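Local coordinates for protein integral membrane indolylacetylinositol arabinosyltransferase EmbB (Mycolicibacterium smegmatis MC2 155, PDB 7BVC) that probably transfers arabinose units to build the arabinan of the mycobacterial cell-wall arabinogalactan, and binds the drug ethambutol, at residues L238-L243 and W462-P467; L36-S41 and A471-L476; L399-L404 and T422-T427; G392-G397 and L428-T433; R242-D247 and R413-A418. All coordinates share one frame; numbering follows the deposited sequence.

Contact 1 (L238-L243 and W462-P467); sequences LALWRL and WPLIAP
L240 has CG anti to its backbone N (chi1 175°), which throws its fork out across the gap to helix 462-472, while L243, one turn on, has CG beside the backbone N (chi1 -82°) and reaches the same helix. L240 CD1 meets the methyl tip of L464, 4.0 Å from L464 CD2, and L240 CD2 rests on the ring of P467, 4.0 Å from P467 CB. In both cases the side chains cross at about a right angle. L464 leaves its backbone alongside the gap, and it is only the end of the chain that swings in. These are two helices of the membrane part of a GT-C glycosyltransferase, and over these segments they run roughly antiparallel, 142° apart, with axes 10.1 Å apart at their closest. Both prolines work as blunt apolar plates: P463 takes the tip of L243 obliquely, L243 CD1 to P463 CB being 4.0 Å. P467 has no N-H to give to the turn before it, and the helix kinks there. Beyond the pair, V23 and A26 of helix 22-31 pack on L243, and A418 of helix 415-428 packs on L240.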
# COMPACT_ATOMS: atom_id res chain seq x y z
N LEU B 238 7.74 -48.60 -18.39
CA LEU B 238 8.26 -49.43 -19.48
C LEU B 238 7.17 -50.33 -20.05
O LEU B 238 7.10 -50.54 -21.27
CB LEU B 238 9.44 -50.26 -19.00
CG LEU B 238 10.73 -49.50 -18.69
CD1 LEU B 238 11.81 -50.45 -18.21
CD2 LEU B 238 11.20 -48.73 -19.92
N ALA B 239 6.31 -50.88 -19.19
CA ALA B 239 5.22 -51.71 -19.68
C ALA B 239 4.22 -50.90 -20.50
O ALA B 239 3.74 -51.37 -21.54
CB ALA B 239 4.52 -52.39 -18.50
N LEU B 240 3.91 -49.69 -20.05
CA LEU B 240 3.02 -48.82 -20.83
C LEU B 240 3.64 -48.45 -22.17
O LEU B 240 2.94 -48.35 -23.18
CB LEU B 240 2.67 -47.58 -20.02
CG LEU B 240 1.83 -46.50 -20.72
CD1 LEU B 240 0.52 -47.07 -21.22
CD2 LEU B 240 1.58 -45.33 -19.78
N TRP B 241 4.96 -48.24 -22.19
CA TRP B 241 5.64 -47.96 -23.45
C TRP B 241 5.56 -49.16 -24.40
O TRP B 241 5.30 -49.00 -25.60
CB TRP B 241 7.10 -47.59 -23.18
CG TRP B 241 7.91 -47.37 -24.41
CD1 TRP B 241 7.50 -46.77 -25.56
CD2 TRP B 241 9.28 -47.73 -24.61
NE1 TRP B 241 8.53 -46.74 -26.47
CE2 TRP B 241 9.63 -47.33 -25.91
CE3 TRP B 241 10.24 -48.37 -23.82
CZ2 TRP B 241 10.91 -47.53 -26.44
CZ3 TRP B 241 11.50 -48.57 -24.34
CH2 TRP B 241 11.82 -48.16 -25.64
N ARG B 242 5.79 -50.36 -23.87
CA ARG B 242 5.67 -51.56 -24.69
C ARG B 242 4.25 -51.73 -25.22
O ARG B 242 4.06 -52.19 -26.35
CB ARG B 242 6.10 -52.79 -23.88
CG ARG B 242 5.59 -54.11 -24.41
CD ARG B 242 6.32 -54.52 -25.68
NE ARG B 242 5.61 -55.57 -26.39
CZ ARG B 242 4.95 -55.39 -27.53
NH1 ARG B 242 4.90 -54.18 -28.08
NH2 ARG B 242 4.33 -56.40 -28.11
N LEU B 243 3.24 -51.37 -24.42
CA LEU B 243 1.87 -51.43 -24.90
C LEU B 243 1.61 -50.38 -25.98
O LEU B 243 0.88 -50.65 -26.94
CB LEU B 243 0.90 -51.23 -23.73
CG LEU B 243 0.58 -52.44 -22.87
CD1 LEU B 243 -0.59 -52.14 -21.95
CD2 LEU B 243 0.30 -53.66 -23.73
N TRP B 462 -7.49 -50.58 -16.96
CA TRP B 462 -6.53 -50.57 -15.87
C TRP B 462 -5.08 -50.54 -16.36
O TRP B 462 -4.28 -49.78 -15.81
CB TRP B 462 -6.76 -51.76 -14.94
CG TRP B 462 -7.98 -51.60 -14.08
CD1 TRP B 462 -9.12 -52.34 -14.13
CD2 TRP B 462 -8.18 -50.62 -13.06
NE1 TRP B 462 -10.01 -51.89 -13.19
CE2 TRP B 462 -9.46 -50.83 -12.52
CE3 TRP B 462 -7.40 -49.58 -12.55
CZ2 TRP B 462 -9.98 -50.04 -11.50
CZ3 TRP B 462 -7.91 -48.80 -11.53
CH2 TRP B 462 -9.19 -49.04 -11.02
N PRO B 463 -4.70 -51.33 -17.38
CA PRO B 463 -3.32 -51.20 -17.89
C PRO B 463 -2.98 -49.82 -18.41
O PRO B 463 -1.80 -49.52 -18.60
CB PRO B 463 -3.27 -52.25 -19.02
CG PRO B 463 -4.66 -52.66 -19.26
CD PRO B 463 -5.38 -52.48 -17.97
N LEU B 464 -3.98 -48.96 -18.64
CA LEU B 464 -3.73 -47.58 -19.05
C LEU B 464 -3.88 -46.59 -17.91
O LEU B 464 -3.31 -45.50 -17.98
CB LEU B 464 -4.68 -47.19 -20.19
CG LEU B 464 -4.66 -48.06 -21.44
CD1 LEU B 464 -5.76 -47.63 -22.40
CD2 LEU B 464 -3.31 -48.00 -22.13
N ILE B 465 -4.64 -46.93 -16.87
CA ILE B 465 -4.89 -46.00 -15.77
C ILE B 465 -3.88 -46.17 -14.64
O ILE B 465 -3.41 -45.19 -14.07
CB ILE B 465 -6.34 -46.17 -15.27
CG1 ILE B 465 -7.31 -45.51 -16.25
CG2 ILE B 465 -6.51 -45.57 -13.89
CD1 ILE B 465 -7.06 -44.04 -16.48
N ALA B 466 -3.52 -47.42 -14.31
CA ALA B 466 -2.65 -47.65 -13.15
C ALA B 466 -1.26 -47.06 -13.34
O ALA B 466 -0.74 -46.44 -12.38
CB ALA B 466 -2.60 -49.14 -12.82
N PRO B 467 -0.58 -47.21 -14.48
CA PRO B 467 0.67 -46.47 -14.68
C PRO B 467 0.51 -44.97 -14.56
O PRO B 467 1.42 -44.30 -14.05
CB PRO B 467 1.12 -46.88 -16.09
CG PRO B 467 -0.02 -47.63 -16.68
CD PRO B 467 -0.78 -48.21 -15.55

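Contact 2 (L36-S41 and A471-L476)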
# COMPACT_ATOMS: atom_id res chain seq x y z
N LEU B 36 0.67 -51.25 -6.91
CA LEU B 36 1.48 -51.31 -5.71
C LEU B 36 2.48 -50.16 -5.65
O LEU B 36 2.78 -49.65 -4.57
CB LEU B 36 2.20 -52.66 -5.60
CG LEU B 36 3.35 -53.02 -6.55
CD1 LEU B 36 4.69 -52.66 -5.93
CD2 LEU B 36 3.30 -54.50 -6.89
N GLY B 37 2.98 -49.71 -6.81
CA GLY B 37 3.80 -48.52 -6.85
C GLY B 37 3.07 -47.25 -6.50
O GLY B 37 3.72 -46.22 -6.27
N PHE B 38 1.74 -47.29 -6.44
CA PHE B 38 0.93 -46.17 -5.97
C PHE B 38 0.51 -46.31 -4.52
O PHE B 38 0.44 -45.31 -3.81
CB PHE B 38 -0.31 -46.01 -6.85
CG PHE B 38 -1.45 -45.30 -6.18
CD1 PHE B 38 -1.44 -43.93 -6.03
CD2 PHE B 38 -2.54 -46.01 -5.71
CE1 PHE B 38 -2.48 -43.27 -5.41
CE2 PHE B 38 -3.59 -45.36 -5.09
CZ PHE B 38 -3.56 -43.99 -4.94
N VAL B 39 0.24 -47.54 -4.07
CA VAL B 39 -0.08 -47.73 -2.65
C VAL B 39 1.17 -47.68 -1.78
O VAL B 39 1.05 -47.51 -0.56
CB VAL B 39 -0.82 -49.06 -2.41
CG1 VAL B 39 -2.01 -49.19 -3.33
CG2 VAL B 39 0.13 -50.24 -2.56
N LEU B 40 2.36 -47.81 -2.36
CA LEU B 40 3.59 -47.66 -1.59
C LEU B 40 3.99 -46.21 -1.40
O LEU B 40 4.73 -45.90 -0.46
CB LEU B 40 4.73 -48.42 -2.25
CG LEU B 40 4.92 -49.88 -1.83
CD1 LEU B 40 6.22 -50.43 -2.40
CD2 LEU B 40 4.91 -49.99 -0.32
N SER B 41 3.52 -45.31 -2.27
CA SER B 41 3.90 -43.91 -2.18
C SER B 41 3.06 -43.14 -1.17
O SER B 41 3.53 -42.12 -0.66
CB SER B 41 3.77 -43.24 -3.55
OG SER B 41 4.69 -43.79 -4.47
N ALA B 471 2.68 -42.86 -11.88
CA ALA B 471 3.47 -41.73 -12.34
C ALA B 471 3.15 -40.48 -11.53
O ALA B 471 4.06 -39.74 -11.12
CB ALA B 471 3.22 -41.49 -13.83
N GLY B 472 1.87 -40.22 -11.29
CA GLY B 472 1.49 -39.04 -10.53
C GLY B 472 1.90 -39.12 -9.08
O GLY B 472 2.41 -38.14 -8.51
N THR B 473 1.69 -40.27 -8.44
CA THR B 473 2.01 -40.44 -7.03
C THR B 473 3.38 -41.11 -6.88
O THR B 473 3.50 -42.27 -6.49
CB THR B 473 0.91 -41.23 -6.33
OG1 THR B 473 -0.37 -40.76 -6.76
CG2 THR B 473 1.02 -41.07 -4.82
N VAL B 474 4.41 -40.35 -7.23
CA VAL B 474 5.79 -40.79 -7.01
C VAL B 474 6.64 -39.72 -6.35
O VAL B 474 7.71 -40.04 -5.80
CB VAL B 474 6.43 -41.26 -8.33
CG1 VAL B 474 6.67 -40.08 -9.26
CG2 VAL B 474 7.71 -42.04 -8.08
N ILE B 475 6.23 -38.45 -6.36
CA ILE B 475 7.01 -37.40 -5.71
C ILE B 475 6.90 -37.45 -4.20
O ILE B 475 7.66 -36.75 -3.51
CB ILE B 475 6.59 -36.01 -6.22
CG1 ILE B 475 7.67 -34.98 -5.91
CG2 ILE B 475 5.26 -35.60 -5.62
CD1 ILE B 475 7.33 -33.58 -6.32
N LEU B 476 5.98 -38.24 -3.65
CA LEU B 476 5.90 -38.38 -2.20
C LEU B 476 7.15 -39.03 -1.62
O LEU B 476 7.58 -38.66 -0.53
CB LEU B 476 4.66 -39.17 -1.80
CG LEU B 476 3.32 -38.52 -2.16
CD1 LEU B 476 2.16 -39.27 -1.53
CD2 LEU B 476 3.30 -37.06 -1.73
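Two predicted membrane spans touch here, 36-41 against the chain where helix 462-472 lets go at T473. S41 and T473 have by far the most surface buried, with F38 third. S41 points straight at the other segment, its OG beside its own backbone N (chi1 -65°). From there the hydroxyl lies 2.8 Å from T473 O. It also lies 3.2 Å from G37 O, one turn back on its own chain, so its single proton has two acceptors to choose from. The methyl of T473 touches the carbon of the serine side chain, T473 CG2 3.7 Å from S41 CB. T473 turns its other branch to the phenyl ring: F38 offers an edge, and T473 OG1 sits 3.4 Å from F38 CD1, close to the ring plane. T473 CB lies in that plane, 3.6 Å from F38 CD1. T473 OG1 also makes a weak hydrogen bond to L469 O, back in the helix the chain has just left. L476 lies against the carbonyl of S41, its methyl L476 CD1 3.3 Å from S41 O.

Contact 3 (L399-L404 and T422-T427); sequences LITYVL and TTAAFT
T423 is the side chain to follow, since it touches three residues of the facing helix. Its CB points across the gap and lies 3.8 Å from T401 OG1. At CB the chain forks, with chi1 at -60°: the methyl goes anti to the backbone N and the hydroxyl turns back beside it. The methyl does most of the touching, T423 CG2 lying 3.4 Å from T401 OG1 and, more loosely, 4.2 Å from I400 CG2. The hydroxyl gives its polar end to its own helix through a hydrogen bond with L419 O, and only its flank faces L404, whose CD1 is 4.0 Å from T423 OG1. T401 does the same on its side, its OG1 bonded to G397 O one turn earlier. Each threonine therefore settles its hydroxyl within its own helix, and no hydrogen bond joins the two segments. The threonines slide past each other in opposite directions. A short connection joins helix 391-411 to helix 415-428, so the pair forms a helical hairpin, nearly antiparallel at 170°, its axes 9.2 Å apart here. L350 of helix 342-355 packs against I400, while A440 and L441 of helix 439-443 pack against T401 and A424 respectively.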
# COMPACT_ATOMS: atom_id res chain seq x y z
N LEU B 399 7.21 -25.59 -19.43
CA LEU B 399 7.39 -25.68 -20.88
C LEU B 399 7.60 -27.12 -21.33
O LEU B 399 7.07 -27.53 -22.37
CB LEU B 399 8.56 -24.80 -21.32
CG LEU B 399 8.68 -24.53 -22.81
CD1 LEU B 399 7.55 -23.63 -23.29
CD2 LEU B 399 10.03 -23.90 -23.12
N ILE B 400 8.37 -27.90 -20.56
CA ILE B 400 8.58 -29.30 -20.90
C ILE B 400 7.27 -30.07 -20.83
O ILE B 400 7.01 -30.96 -21.65
CB ILE B 400 9.65 -29.92 -19.97
CG1 ILE B 400 11.01 -29.28 -20.22
CG2 ILE B 400 9.74 -31.42 -20.19
CD1 ILE B 400 12.08 -29.75 -19.27
N THR B 401 6.41 -29.74 -19.86
CA THR B 401 5.12 -30.41 -19.76
C THR B 401 4.27 -30.16 -21.01
O THR B 401 3.68 -31.09 -21.57
CB THR B 401 4.38 -29.93 -18.51
OG1 THR B 401 5.16 -30.25 -17.35
CG2 THR B 401 3.03 -30.62 -18.40
N TYR B 402 4.20 -28.90 -21.44
CA TYR B 402 3.46 -28.56 -22.66
C TYR B 402 4.04 -29.28 -23.87
O TYR B 402 3.29 -29.81 -24.70
CB TYR B 402 3.47 -27.05 -22.86
CG TYR B 402 2.92 -26.58 -24.19
CD1 TYR B 402 1.56 -26.44 -24.39
CD2 TYR B 402 3.77 -26.26 -25.24
CE1 TYR B 402 1.06 -26.00 -25.60
CE2 TYR B 402 3.28 -25.82 -26.45
CZ TYR B 402 1.92 -25.69 -26.63
OH TYR B 402 1.42 -25.26 -27.83
N VAL B 403 5.37 -29.31 -23.99
CA VAL B 403 5.99 -29.97 -25.14
C VAL B 403 5.67 -31.46 -25.15
O VAL B 403 5.35 -32.04 -26.19
CB VAL B 403 7.51 -29.72 -25.13
CG1 VAL B 403 8.20 -30.60 -26.15
CG2 VAL B 403 7.80 -28.26 -25.42
N LEU B 404 5.71 -32.10 -23.97
CA LEU B 404 5.43 -33.53 -23.90
C LEU B 404 3.97 -33.83 -24.21
O LEU B 404 3.66 -34.82 -24.88
CB LEU B 404 5.82 -34.07 -22.53
CG LEU B 404 7.31 -34.25 -22.27
CD1 LEU B 404 7.56 -34.71 -20.85
CD2 LEU B 404 7.90 -35.24 -23.26
N THR B 422 4.56 -36.76 -14.30
CA THR B 422 5.69 -36.74 -13.38
C THR B 422 6.43 -35.42 -13.44
O THR B 422 6.86 -34.90 -12.41
CB THR B 422 6.65 -37.89 -13.69
OG1 THR B 422 7.41 -37.58 -14.86
CG2 THR B 422 5.89 -39.17 -13.93
N THR B 423 6.58 -34.86 -14.65
CA THR B 423 7.23 -33.56 -14.77
C THR B 423 6.45 -32.48 -14.03
O THR B 423 7.03 -31.66 -13.31
CB THR B 423 7.39 -33.18 -16.24
OG1 THR B 423 8.20 -34.17 -16.89
CG2 THR B 423 8.06 -31.83 -16.37
N ALA B 424 5.12 -32.47 -14.18
CA ALA B 424 4.29 -31.49 -13.50
C ALA B 424 4.35 -31.66 -11.99
O ALA B 424 4.44 -30.68 -11.25
CB ALA B 424 2.85 -31.58 -13.99
N ALA B 425 4.33 -32.91 -11.51
CA ALA B 425 4.45 -33.15 -10.08
C ALA B 425 5.79 -32.66 -9.55
O ALA B 425 5.84 -31.98 -8.51
CB ALA B 425 4.27 -34.64 -9.78
N PHE B 426 6.88 -32.96 -10.25
CA PHE B 426 8.20 -32.58 -9.76
C PHE B 426 8.40 -31.07 -9.79
O PHE B 426 9.05 -30.52 -8.90
CB PHE B 426 9.28 -33.28 -10.58
CG PHE B 426 9.74 -34.58 -9.98
CD1 PHE B 426 9.12 -35.77 -10.32
CD2 PHE B 426 10.77 -34.61 -9.07
CE1 PHE B 426 9.53 -36.96 -9.77
CE2 PHE B 426 11.19 -35.79 -8.51
CZ PHE B 426 10.57 -36.97 -8.86
N THR B 427 7.85 -30.39 -10.80
CA THR B 427 7.98 -28.94 -10.82
C THR B 427 6.98 -28.25 -9.90
O THR B 427 7.17 -27.07 -9.59
CB THR B 427 7.81 -28.41 -12.24
OG1 THR B 427 8.10 -27.01 -12.27
CG2 THR B 427 6.40 -28.62 -12.71

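Contact 4 (G392-G397 and L428-T433)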
# COMPACT_ATOMS: atom_id res chain seq x y z
N GLY B 392 13.02 -19.72 -13.03
CA GLY B 392 13.40 -20.27 -14.32
C GLY B 392 13.20 -21.77 -14.38
O GLY B 392 12.81 -22.31 -15.42
N GLN B 393 13.46 -22.46 -13.27
CA GLN B 393 13.25 -23.90 -13.24
C GLN B 393 11.77 -24.24 -13.40
O GLN B 393 11.42 -25.19 -14.12
CB GLN B 393 13.79 -24.48 -11.93
CG GLN B 393 15.30 -24.63 -11.90
CD GLN B 393 16.01 -23.31 -11.68
OE1 GLN B 393 16.73 -22.83 -12.55
NE2 GLN B 393 15.81 -22.72 -10.51
N ILE B 394 10.89 -23.49 -12.74
CA ILE B 394 9.46 -23.75 -12.86
C ILE B 394 8.97 -23.42 -14.27
O ILE B 394 8.13 -24.13 -14.83
CB ILE B 394 8.68 -22.98 -11.79
CG1 ILE B 394 9.08 -23.46 -10.40
CG2 ILE B 394 7.19 -23.16 -11.98
CD1 ILE B 394 8.48 -22.66 -9.27
N ALA B 395 9.49 -22.34 -14.86
CA ALA B 395 9.12 -22.02 -16.24
C ALA B 395 9.57 -23.12 -17.19
O ALA B 395 8.82 -23.52 -18.09
CB ALA B 395 9.73 -20.68 -16.65
N THR B 396 10.78 -23.65 -17.00
CA THR B 396 11.26 -24.72 -17.86
C THR B 396 10.45 -26.00 -17.66
O THR B 396 10.18 -26.71 -18.63
CB THR B 396 12.74 -24.98 -17.59
OG1 THR B 396 13.49 -23.79 -17.83
CG2 THR B 396 13.26 -26.08 -18.50
N GLY B 397 10.04 -26.29 -16.43
CA GLY B 397 9.21 -27.46 -16.20
C GLY B 397 7.84 -27.33 -16.85
O GLY B 397 7.34 -28.27 -17.48
N LEU B 428 5.94 -28.95 -9.45
CA LEU B 428 5.11 -28.43 -8.37
C LEU B 428 5.77 -28.62 -7.02
O LEU B 428 5.55 -27.82 -6.10
CB LEU B 428 3.74 -29.11 -8.39
CG LEU B 428 2.68 -28.65 -7.38
CD1 LEU B 428 1.32 -28.57 -8.05
CD2 LEU B 428 2.63 -29.60 -6.20
N GLY B 429 6.58 -29.67 -6.87
CA GLY B 429 7.26 -29.93 -5.62
C GLY B 429 8.43 -29.00 -5.34
O GLY B 429 9.14 -29.18 -4.34
N ILE B 430 8.64 -28.01 -6.20
CA ILE B 430 9.72 -27.04 -6.00
C ILE B 430 9.28 -25.89 -5.12
O ILE B 430 9.92 -25.56 -4.12
CB ILE B 430 10.24 -26.54 -7.36
CG1 ILE B 430 10.93 -27.66 -8.14
CG2 ILE B 430 11.20 -25.38 -7.16
CD1 ILE B 430 11.50 -27.21 -9.47
N GLN B 431 8.17 -25.24 -5.48
CA GLN B 431 7.64 -24.10 -4.75
C GLN B 431 6.13 -24.15 -4.85
O GLN B 431 5.58 -24.75 -5.78
CB GLN B 431 8.18 -22.78 -5.31
CG GLN B 431 9.58 -22.43 -4.86
CD GLN B 431 9.59 -21.68 -3.55
OE1 GLN B 431 9.52 -20.45 -3.52
NE2 GLN B 431 9.68 -22.42 -2.45
N PRO B 432 5.42 -23.52 -3.90
CA PRO B 432 3.95 -23.48 -4.01
C PRO B 432 3.46 -22.76 -5.25
O PRO B 432 2.32 -22.98 -5.66
CB PRO B 432 3.53 -22.75 -2.73
CG PRO B 432 4.73 -22.00 -2.29
CD PRO B 432 5.90 -22.85 -2.69
N THR B 433 4.29 -21.92 -5.86
CA THR B 433 3.94 -21.25 -7.11
C THR B 433 4.11 -22.14 -8.33
O THR B 433 3.97 -21.66 -9.45
CB THR B 433 4.78 -19.98 -7.27
OG1 THR B 433 4.30 -19.23 -8.39
CG2 THR B 433 6.24 -20.33 -7.50
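The flat group here, the amide of Q431, meets nothing of the opposite segment; the residue takes part through its CB instead, and Q393 likewise touches through CB. Q431 bends at chi2 (-87°), which carries its amide away from helix 391-411 and toward the ligands, where its side chain comes within about 3 Å of a phosphate ion, probably from the solution, and about 4 Å of ethambutol. Nearer the backbone, Q431 CB stays behind to meet I394, so one residue has its CB in the packing and its amide beside the ligands. I394 carries the contact, with far more surface buried than any other residue. Its CG1 stands beside the backbone N and the chain then runs out straight (chi2 174°), so that the CD1 methyl is driven between two residues of the loop: I394 CD1 lies 4.0 Å from Q431 CB, crossing that side chain at about a right angle, and 3.7 Å from T433 CG2. The loop 428-433 follows helix 415-428 and interrupts a predicted membrane span of the GT-C domain, while helix 391-411 starts just after R389, a residue of the ethambutol pocket. T433 has its OG1 anti to the backbone N, which leaves the methyl to face the isoleucine. I430 points its CB at the helix and touches it with both branches: I430 CG2 is 4.3 Å from I394 CG1, and I430 CD1 is 4.3 Å from Q393 CB. L584 touches both I394 and T433, and W318 packs on I430.

Contact 5 (R242-D247 and R413-A418)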
# COMPACT_ATOMS: atom_id res chain seq x y z
N ARG B 242 5.79 -50.36 -23.87
CA ARG B 242 5.67 -51.56 -24.69
C ARG B 242 4.25 -51.73 -25.22
O ARG B 242 4.06 -52.19 -26.35
CB ARG B 242 6.10 -52.79 -23.88
CG ARG B 242 5.59 -54.11 -24.41
CD ARG B 242 6.32 -54.52 -25.68
NE ARG B 242 5.61 -55.57 -26.39
CZ ARG B 242 4.95 -55.39 -27.53
NH1 ARG B 242 4.90 -54.18 -28.08
NH2 ARG B 242 4.33 -56.40 -28.11
N LEU B 243 3.24 -51.37 -24.42
CA LEU B 243 1.87 -51.43 -24.90
C LEU B 243 1.61 -50.38 -25.98
O LEU B 243 0.88 -50.65 -26.94
CB LEU B 243 0.90 -51.23 -23.73
CG LEU B 243 0.58 -52.44 -22.87
CD1 LEU B 243 -0.59 -52.14 -21.95
CD2 LEU B 243 0.30 -53.66 -23.73
N ASP B 244 2.19 -49.19 -25.83
CA ASP B 244 2.02 -48.14 -26.83
C ASP B 244 2.70 -48.49 -28.14
O ASP B 244 2.28 -48.03 -29.20
CB ASP B 244 2.56 -46.82 -26.30
CG ASP B 244 1.58 -46.12 -25.38
OD1 ASP B 244 0.46 -46.63 -25.19
OD2 ASP B 244 1.94 -45.05 -24.84
N ARG B 245 3.76 -49.30 -28.09
CA ARG B 245 4.52 -49.61 -29.30
C ARG B 245 3.80 -50.60 -30.20
O ARG B 245 4.41 -51.17 -31.11
CB ARG B 245 5.90 -50.16 -28.93
CG ARG B 245 6.98 -49.10 -28.79
CD ARG B 245 8.20 -49.65 -28.08
NE ARG B 245 9.00 -50.51 -28.94
CZ ARG B 245 10.05 -50.09 -29.64
NH1 ARG B 245 10.43 -48.82 -29.58
NH2 ARG B 245 10.72 -50.94 -30.40
N LEU B 246 2.51 -50.83 -29.96
CA LEU B 246 1.76 -51.77 -30.78
C LEU B 246 1.47 -51.22 -32.17
O LEU B 246 1.29 -51.99 -33.11
CB LEU B 246 0.45 -52.14 -30.09
CG LEU B 246 0.52 -53.23 -29.01
CD1 LEU B 246 -0.84 -53.44 -28.38
CD2 LEU B 246 1.05 -54.52 -29.60
N ASP B 247 1.43 -49.89 -32.32
CA ASP B 247 1.11 -49.31 -33.62
C ASP B 247 2.21 -49.48 -34.65
O ASP B 247 2.02 -49.10 -35.81
CB ASP B 247 0.78 -47.82 -33.45
CG ASP B 247 1.77 -47.10 -32.56
OD1 ASP B 247 2.75 -47.73 -32.13
OD2 ASP B 247 1.56 -45.90 -32.30
N ARG B 413 0.06 -41.33 -28.52
CA ARG B 413 0.50 -42.29 -27.53
C ARG B 413 0.26 -41.74 -26.13
O ARG B 413 -0.10 -40.57 -25.95
CB ARG B 413 1.99 -42.64 -27.71
CG ARG B 413 2.29 -43.45 -28.95
CD ARG B 413 3.75 -43.83 -29.02
NE ARG B 413 4.01 -44.78 -30.10
CZ ARG B 413 5.21 -45.30 -30.36
NH1 ARG B 413 6.25 -44.96 -29.62
NH2 ARG B 413 5.36 -46.16 -31.36
N LEU B 414 0.45 -42.60 -25.13
CA LEU B 414 0.24 -42.23 -23.74
C LEU B 414 1.53 -42.12 -22.94
O LEU B 414 1.49 -41.63 -21.80
CB LEU B 414 -0.68 -43.25 -23.05
CG LEU B 414 -2.18 -43.03 -23.21
CD1 LEU B 414 -2.94 -44.27 -22.80
CD2 LEU B 414 -2.63 -41.84 -22.39
N THR B 415 2.67 -42.54 -23.48
CA THR B 415 3.91 -42.49 -22.71
C THR B 415 4.38 -41.07 -22.47
O THR B 415 4.74 -40.74 -21.32
CB THR B 415 4.98 -43.36 -23.38
OG1 THR B 415 4.50 -44.70 -23.50
CG2 THR B 415 6.25 -43.36 -22.55
N PRO B 416 4.43 -40.17 -23.47
CA PRO B 416 4.73 -38.77 -23.15
C PRO B 416 3.69 -38.14 -22.25
O PRO B 416 4.04 -37.32 -21.39
CB PRO B 416 4.77 -38.09 -24.53
CG PRO B 416 4.17 -39.05 -25.47
CD PRO B 416 4.42 -40.40 -24.93
N ALA B 417 2.41 -38.50 -22.40
CA ALA B 417 1.39 -38.00 -21.49
C ALA B 417 1.54 -38.57 -20.09
O ALA B 417 0.97 -38.00 -19.14
CB ALA B 417 -0.00 -38.32 -22.04
N ALA B 418 2.27 -39.67 -19.93
CA ALA B 418 2.59 -40.20 -18.61
C ALA B 418 3.82 -39.54 -18.01
O ALA B 418 3.88 -39.36 -16.79
CB ALA B 418 2.80 -41.71 -18.68
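Here the C-terminal end of helix 231-244 is fastened to the start of helix 415-428, at the same end of the membrane domain as the 4'-phosphopantetheine site; the side chain of R413 is about 9 Å from that ligand. Two aspartates on one segment do the fastening. D244 points straight across, and its OD2 is gripped twice: L414 N donates to D244 OD2 over 2.9 Å, and T415 OG1 donates to D244 OD2, also over 2.9 Å. Both donors come from above the carboxylate plane, the amide from 45° out of it. Two donors on one oxygen of a buried carboxylate would be expected to keep it ionised. R413 CB packs at 3.7 Å from D244 OD2, and from there the arginine runs fully extended past the helix end to D247. Its guanidinium meets that carboxylate side-on through NE and NH2, the two planes 36° apart. The salt bridge is led by R413 NH2, 3.1 Å from D247 OD1, and D247 OD1 accepts through its syn lone pair; the second arm is weak, R413 NE to D247 OD2 at 3.5 Å. R455 of helix 446-455 packs against both aspartates. R413 NH2 also bonds to R249 O, farther along the loop, while R245 CA lies over one face of the guanidinium, 4.1 Å from R413 NH2.

From the N terminus, contact 2 opens first and closes last: 36-41 waits for 471-476, so its loop encloses all the others. Contacts 1 and 5 then start together on helix 231-244 and share R242 and L243; contact 5 closes first, at 413-418, and contact 1 runs on to 462-467. Contact 4 opens at 392-397 and closes at 428-433, with contact 3 wholly within it on the same hairpin, and both cross contact 5, whose second segment lies between their halves. Helix 415-428 thus sits in the middle, tied to helix 231-244 and helix 391-411, while helix 462-472 packs on helix 231-244 and the chain just after it meets the N-terminal span.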